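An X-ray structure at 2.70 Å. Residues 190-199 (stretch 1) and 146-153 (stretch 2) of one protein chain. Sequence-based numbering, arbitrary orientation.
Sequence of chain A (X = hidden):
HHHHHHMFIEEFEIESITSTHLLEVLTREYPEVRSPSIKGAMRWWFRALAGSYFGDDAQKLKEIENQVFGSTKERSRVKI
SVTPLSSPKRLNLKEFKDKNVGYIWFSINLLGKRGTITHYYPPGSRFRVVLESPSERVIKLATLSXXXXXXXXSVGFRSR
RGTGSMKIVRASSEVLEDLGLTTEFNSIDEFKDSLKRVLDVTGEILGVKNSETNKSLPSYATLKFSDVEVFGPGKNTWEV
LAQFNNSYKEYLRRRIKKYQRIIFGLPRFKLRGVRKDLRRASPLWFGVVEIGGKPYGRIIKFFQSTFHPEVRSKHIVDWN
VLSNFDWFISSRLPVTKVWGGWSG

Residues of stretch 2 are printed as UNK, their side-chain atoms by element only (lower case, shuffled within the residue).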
ATOM      1  N   GLU A 190       9.944 -17.206  -1.014  1.00 76.81           N
ATOM      2  CA  GLU A 190       8.537 -17.502  -0.761  1.00 74.00           C
ATOM      3  C   GLU A 190       7.665 -16.331  -1.207  1.00 76.10           C
ATOM      4  O   GLU A 190       6.569 -16.524  -1.736  1.00 70.43           O
ATOM      5  CB  GLU A 190       8.290 -17.807   0.716  1.00 75.21           C
ATOM      6  CG  GLU A 190       8.522 -19.260   1.098  1.00 86.21           C
ATOM      7  CD  GLU A 190       8.194 -19.545   2.553  1.00 90.90           C
ATOM      8  OE1 GLU A 190       7.786 -18.606   3.269  1.00 88.78           O
ATOM      9  OE2 GLU A 190       8.346 -20.708   2.979  1.00 92.38           O
ATOM     10  N   PHE A 191       8.168 -15.121  -0.982  1.00 68.35           N
ATOM     11  CA  PHE A 191       7.501 -13.900  -1.410  1.00 67.11           C
ATOM     12  C   PHE A 191       7.402 -13.874  -2.939  1.00 69.88           C
ATOM     13  O   PHE A 191       6.322 -13.668  -3.495  1.00 69.58           O
ATOM     14  CB  PHE A 191       8.263 -12.676  -0.881  1.00 70.51           C
ATOM     15  CG  PHE A 191       7.468 -11.394  -0.877  1.00 72.30           C
ATOM     16  CD1 PHE A 191       6.217 -11.322  -1.468  1.00 76.04           C
ATOM     17  CD2 PHE A 191       7.986 -10.255  -0.281  1.00 69.61           C
ATOM     18  CE1 PHE A 191       5.498 -10.139  -1.463  1.00 71.75           C
ATOM     19  CE2 PHE A 191       7.273  -9.072  -0.269  1.00 67.87           C
ATOM     20  CZ  PHE A 191       6.027  -9.013  -0.860  1.00 67.88           C
ATOM     21  N   LYS A 192       8.531 -14.088  -3.613  1.00 76.98           N
ATOM     22  CA  LYS A 192       8.567 -14.120  -5.075  1.00 75.84           C
ATOM     23  C   LYS A 192       7.570 -15.126  -5.642  1.00 78.59           C
ATOM     24  O   LYS A 192       6.802 -14.811  -6.548  1.00 79.56           O
ATOM     25  CB  LYS A 192       9.967 -14.469  -5.579  1.00 82.93           C
ATOM     26  CG  LYS A 192      11.026 -13.398  -5.397  1.00 90.82           C
ATOM     27  CD  LYS A 192      12.103 -13.567  -6.464  1.00 87.21           C
ATOM     28  CE  LYS A 192      13.502 -13.299  -5.933  1.00 90.63           C
ATOM     29  NZ  LYS A 192      14.536 -13.637  -6.961  1.00 97.49           N
ATOM     30  N   ASP A 193       7.589 -16.337  -5.097  1.00 80.09           N
ATOM     31  CA  ASP A 193       6.764 -17.422  -5.612  1.00 82.00           C
ATOM     32  C   ASP A 193       5.276 -17.202  -5.356  1.00 83.83           C
ATOM     33  O   ASP A 193       4.437 -17.584  -6.174  1.00 82.85           O
ATOM     34  CB  ASP A 193       7.204 -18.752  -5.002  1.00 86.21           C
ATOM     35  CG  ASP A 193       8.557 -19.213  -5.517  1.00 98.37           C
ATOM     36  OD1 ASP A 193       9.088 -18.594  -6.466  1.00 94.94           O
ATOM     37  OD2 ASP A 193       9.081 -20.209  -4.974  1.00110.04           O
ATOM     38  N   SER A 194       4.951 -16.588  -4.224  1.00 79.67           N
ATOM     39  CA  SER A 194       3.561 -16.331  -3.875  1.00 71.00           C
ATOM     40  C   SER A 194       2.920 -15.336  -4.830  1.00 69.09           C
ATOM     41  O   SER A 194       1.771 -15.510  -5.234  1.00 71.67           O
ATOM     42  CB  SER A 194       3.451 -15.815  -2.444  1.00 70.73           C
ATOM     43  OG  SER A 194       3.777 -16.830  -1.512  1.00 80.48           O
ATOM     44  N   LEU A 195       3.662 -14.293  -5.190  1.00 69.63           N
ATOM     45  CA  LEU A 195       3.149 -13.304  -6.135  1.00 71.40           C
ATOM     46  C   LEU A 195       2.807 -13.946  -7.473  1.00 71.37           C
ATOM     47  O   LEU A 195       1.757 -13.666  -8.048  1.00 84.16           O
ATOM     48  CB  LEU A 195       4.154 -12.171  -6.345  1.00 71.84           C
ATOM     49  CG  LEU A 195       4.387 -11.246  -5.149  1.00 73.24           C
ATOM     50  CD1 LEU A 195       5.122  -9.994  -5.574  1.00 66.79           C
ATOM     51  CD2 LEU A 195       3.068 -10.893  -4.482  1.00 76.17           C
ATOM     52  N   LYS A 196       3.687 -14.814  -7.956  1.00 71.38           N
ATOM     53  CA  LYS A 196       3.439 -15.543  -9.193  1.00 74.19           C
ATOM     54  C   LYS A 196       2.188 -16.408  -9.061  1.00 77.92           C
ATOM     55  O   LYS A 196       1.342 -16.441  -9.956  1.00 72.61           O
ATOM     56  CB  LYS A 196       4.649 -16.403  -9.554  1.00 87.10           C
ATOM     57  CG  LYS A 196       4.686 -16.882 -11.000  1.00100.96           C
ATOM     58  CD  LYS A 196       4.675 -18.403 -11.079  1.00105.95           C
ATOM     59  CE  LYS A 196       5.086 -18.890 -12.459  1.00104.54           C
ATOM     60  NZ  LYS A 196       6.524 -18.604 -12.735  1.00107.56           N
ATOM     61  N   ARG A 197       2.078 -17.098  -7.931  1.00 72.14           N
ATOM     62  CA  ARG A 197       0.933 -17.951  -7.652  1.00 67.95           C
ATOM     63  C   ARG A 197      -0.376 -17.161  -7.630  1.00 76.67           C
ATOM     64  O   ARG A 197      -1.363 -17.569  -8.246  1.00 74.24           O
ATOM     65  CB  ARG A 197       1.139 -18.674  -6.323  1.00 70.51           C
ATOM     66  CG  ARG A 197      -0.100 -19.353  -5.768  1.00 75.54           C
ATOM     67  CD  ARG A 197      -0.584 -20.457  -6.686  1.00 80.89           C
ATOM     68  NE  ARG A 197       0.521 -21.246  -7.223  1.00 86.08           N
ATOM     69  CZ  ARG A 197       1.093 -22.265  -6.592  1.00 76.58           C
ATOM     70  NH1 ARG A 197       0.677 -22.621  -5.386  1.00 76.20           N
ATOM     71  NH2 ARG A 197       2.089 -22.919  -7.168  1.00 76.17           N
ATOM     72  N   VAL A 198      -0.376 -16.035  -6.919  1.00 81.64           N
ATOM     73  CA  VAL A 198      -1.567 -15.199  -6.789  1.00 75.78           C
ATOM     74  C   VAL A 198      -1.988 -14.666  -8.154  1.00 77.99           C
ATOM     75  O   VAL A 198      -3.175 -14.620  -8.479  1.00 74.25           O
ATOM     76  CB  VAL A 198      -1.335 -14.015  -5.818  1.00 73.39           C
ATOM     77  CG1 VAL A 198      -2.488 -13.022  -5.893  1.00 66.28           C
ATOM     78  CG2 VAL A 198      -1.142 -14.516  -4.390  1.00 69.34           C
ATOM     79  N   LEU A 199      -1.004 -14.280  -8.958  1.00 76.35           N
ATOM     80  CA  LEU A 199      -1.285 -13.820 -10.308  1.00 79.89           C
ATOM     81  C   LEU A 199      -1.926 -14.948 -11.111  1.00 80.24           C
ATOM     82  O   LEU A 199      -3.021 -14.790 -11.641  1.00 84.05           O
ATOM     83  CB  LEU A 199      -0.009 -13.330 -10.993  1.00 85.85           C
ATOM     84  CG  LEU A 199      -0.252 -12.369 -12.156  1.00101.60           C
ATOM     85  CD1 LEU A 199      -0.720 -11.015 -11.629  1.00 88.23           C
ATOM     86  CD2 LEU A 199       0.994 -12.235 -13.032  1.00107.80           C
ATOM     87  N   UNK A 146      -7.424  -9.763   0.412  1.00 72.56           N
ATOM     88  CA  UNK A 146      -6.893  -9.542   1.752  1.00 66.62           C
ATOM     89  C   UNK A 146      -5.431  -9.961   1.848  1.00 66.68           C
ATOM     90  O   UNK A 146      -4.628  -9.274   2.484  1.00 64.78           O
ATOM     91  c   UNK A 146      -7.036  -8.812   4.705  1.00 61.80           C
ATOM     92  c   UNK A 146      -8.156 -10.977   5.132  1.00 78.56           C
ATOM     93  c   UNK A 146      -7.204 -10.241   4.231  1.00 63.40           C
ATOM     94  c   UNK A 146      -7.720 -10.295   2.793  1.00 66.16           C
ATOM     95  N   UNK A 147      -5.096 -11.088   1.226  1.00 61.69           N
ATOM     96  CA  UNK A 147      -3.711 -11.538   1.149  1.00 63.17           C
ATOM     97  C   UNK A 147      -2.838 -10.452   0.529  1.00 69.70           C
ATOM     98  O   UNK A 147      -1.738 -10.180   1.011  1.00 69.40           O
ATOM     99  c   UNK A 147       1.213 -13.579  -0.974  1.00 65.44           C
ATOM    100  n   UNK A 147      -0.342 -14.581   0.715  1.00 68.26           N
ATOM    101  c   UNK A 147      -3.593 -12.828   0.332  1.00 66.51           C
ATOM    102  c   UNK A 147      -1.048 -11.994  -1.628  1.00 73.38           C
ATOM    103  c   UNK A 147      -2.190 -13.370   0.273  1.00 74.33           C
ATOM    104  c   UNK A 147      -1.138 -12.950  -0.609  1.00 74.91           C
ATOM    105  c   UNK A 147       0.158 -11.844  -2.295  1.00 68.56           C
ATOM    106  c   UNK A 147      -1.657 -14.357   1.057  1.00 78.36           C
ATOM    107  c   UNK A 147       1.272 -12.635  -1.964  1.00 71.29           C
ATOM    108  c   UNK A 147       0.001 -13.729  -0.302  1.00 69.35           C
ATOM    109  N   UNK A 148      -3.339  -9.841  -0.544  1.00 66.87           N
ATOM    110  CA  UNK A 148      -2.608  -8.797  -1.257  1.00 69.22           C
ATOM    111  C   UNK A 148      -2.471  -7.536  -0.405  1.00 70.99           C
ATOM    112  O   UNK A 148      -1.421  -6.886  -0.402  1.00 70.45           O
ATOM    113  c   UNK A 148      -3.294  -8.474  -2.579  1.00 63.49           C
ATOM    114  N   UNK A 149      -3.533  -7.200   0.318  1.00 62.07           N
ATOM    115  CA  UNK A 149      -3.524  -6.044   1.209  1.00 64.49           C
ATOM    116  C   UNK A 149      -2.438  -6.164   2.280  1.00 68.82           C
ATOM    117  O   UNK A 149      -1.748  -5.195   2.585  1.00 67.73           O
ATOM    118  c   UNK A 149      -6.408  -4.783   3.543  1.00 65.20           C
ATOM    119  c   UNK A 149      -4.895  -5.873   1.868  1.00 70.12           C
ATOM    120  c   UNK A 149      -4.978  -4.885   3.032  1.00 69.95           C
ATOM    121  c   UNK A 149      -4.459  -3.524   2.602  1.00 82.18           C
ATOM    122  N   UNK A 150      -2.286  -7.357   2.844  1.00 62.31           N
ATOM    123  CA  UNK A 150      -1.287  -7.578   3.881  1.00 67.26           C
ATOM    124  C   UNK A 150       0.119  -7.676   3.291  1.00 64.62           C
ATOM    125  O   UNK A 150       1.084  -7.181   3.872  1.00 62.98           O
ATOM    126  c   UNK A 150      -0.528  -9.108   5.743  1.00 59.17           C
ATOM    127  c   UNK A 150      -2.968  -8.730   5.357  1.00 62.83           C
ATOM    128  c   UNK A 150      -1.603  -8.853   4.694  1.00 68.38           C
ATOM    129  N   UNK A 151       0.226  -8.298   2.122  1.00 65.11           N
ATOM    130  CA  UNK A 151       1.526  -8.543   1.496  1.00 67.95           C
ATOM    131  C   UNK A 151       2.152  -7.314   0.827  1.00 76.72           C
ATOM    132  O   UNK A 151       3.374  -7.139   0.866  1.00 73.00           O
ATOM    133  c   UNK A 151       1.401  -9.664   0.468  1.00 65.96           C
ATOM    134  o   UNK A 151       1.045 -10.881   1.100  1.00 67.61           O
ATOM    135  N   UNK A 152       1.326  -6.465   0.217  1.00 73.76           N
ATOM    136  CA  UNK A 152       1.846  -5.324  -0.540  1.00 73.34           C
ATOM    137  C   UNK A 152       1.237  -3.982  -0.127  1.00 76.42           C
ATOM    138  O   UNK A 152       1.755  -2.921  -0.482  1.00 80.85           O
ATOM    139  c   UNK A 152       2.134  -6.841  -2.647  1.00 65.74           C
ATOM    140  c   UNK A 152       1.612  -5.540  -2.035  1.00 69.33           C
ATOM    141  c   UNK A 152       3.637  -6.783  -2.855  1.00 64.57           C
ATOM    142  c   UNK A 152       1.423  -7.105  -3.954  1.00 64.90           C
ATOM    143  N   UNK A 153       0.137  -4.025   0.612  1.00 66.76           N
ATOM    144  CA  UNK A 153      -0.566  -2.808   0.958  1.00 59.70           C
ATOM    145  C   UNK A 153      -0.418  -2.401   2.408  1.00 58.59           C
ATOM    146  O   UNK A 153       0.577  -2.719   3.058  1.00 67.14           O
TER

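Position 146 carries four side-chain carbons, forked at the second, with no heteroatom. The nearest pair, CB and Val-198 CG1, is 10.5 Å apart, so no contact helps the identification, which rests on the fork alone: Leu-146.

At position 147 a single carbon leads into fused five- and six-membered rings holding eight carbons and one nitrogen, the composition of an indole. The CA-to-CB bond points toward stretch 1, and the six-membered ring approaches Ser-194, Leu-195 and Val-198. This is Trp-147. Its CZ2 lies 3.5 Å from Ser-194 CB, and its CH2 lies 3.5 Å from Leu-195 CD2, which sits at the ring edge. Val-198 CG2 is over one face, 3.8 Å from the six-membered ring centroid and 16° off the normal, a CH-pi contact.

Position 148 has one carbon and nothing further, hence Ala-148. Its CB remains 5.7 Å from Val-198 CG1, beyond contact range, although its CA is 8.5 Å from Val-198 CA, one of the two nearest backbone pairings.

Position 149 repeats the four-carbon fork at the second atom and is out of reach of stretch 1: Leu-149. Position 150 has three carbons, two of them borne directly by the first, which makes it Val-150; it too is remote.

Position 151 shows one carbon followed by one oxygen. The oxygen lies 2.9 Å from the O of Trp-147 one helical turn earlier, so the hydroxyl is satisfied within its own helix. This is Ser-151, whose OG donates to Trp-147 O. Across the interface its backbone O is 3.7 Å from Phe-191 CZ.

Position 152 has four carbons forked at the second. Its CA-to-CB bond points sideways, but the end of the chain comes nearer to stretch 1, reaching Phe-191 and Leu-195. It is Leu-152, with CD2 3.8 Å from Phe-191 CZ, near the plane of that ring, and CD1 4.2 Å from Leu-195 CD2.

Position 153 has no side-chain atom and is Gly-153. An ideal CB would lie 3.0 Å from Leu-149 O, a clash within its own stretch.

The two helices run roughly antiparallel, at 150°, with axes 11.9 Å apart at closest approach. This spacing leaves room for side chains between them, and no hydrogen bond crosses. Trp-147 has the largest covered area, 89 Å² of the 294 Å² total, while Phe-191, Leu-195 and Leu-152 extend the apolar packing. Ser-194 OG donates to Glu-190 O at 2.8 Å, so this hydroxyl too is satisfied within its own helix, while Ser-194 CB packs against the indole.

Stretch 2 (146-153) LWALVSLG
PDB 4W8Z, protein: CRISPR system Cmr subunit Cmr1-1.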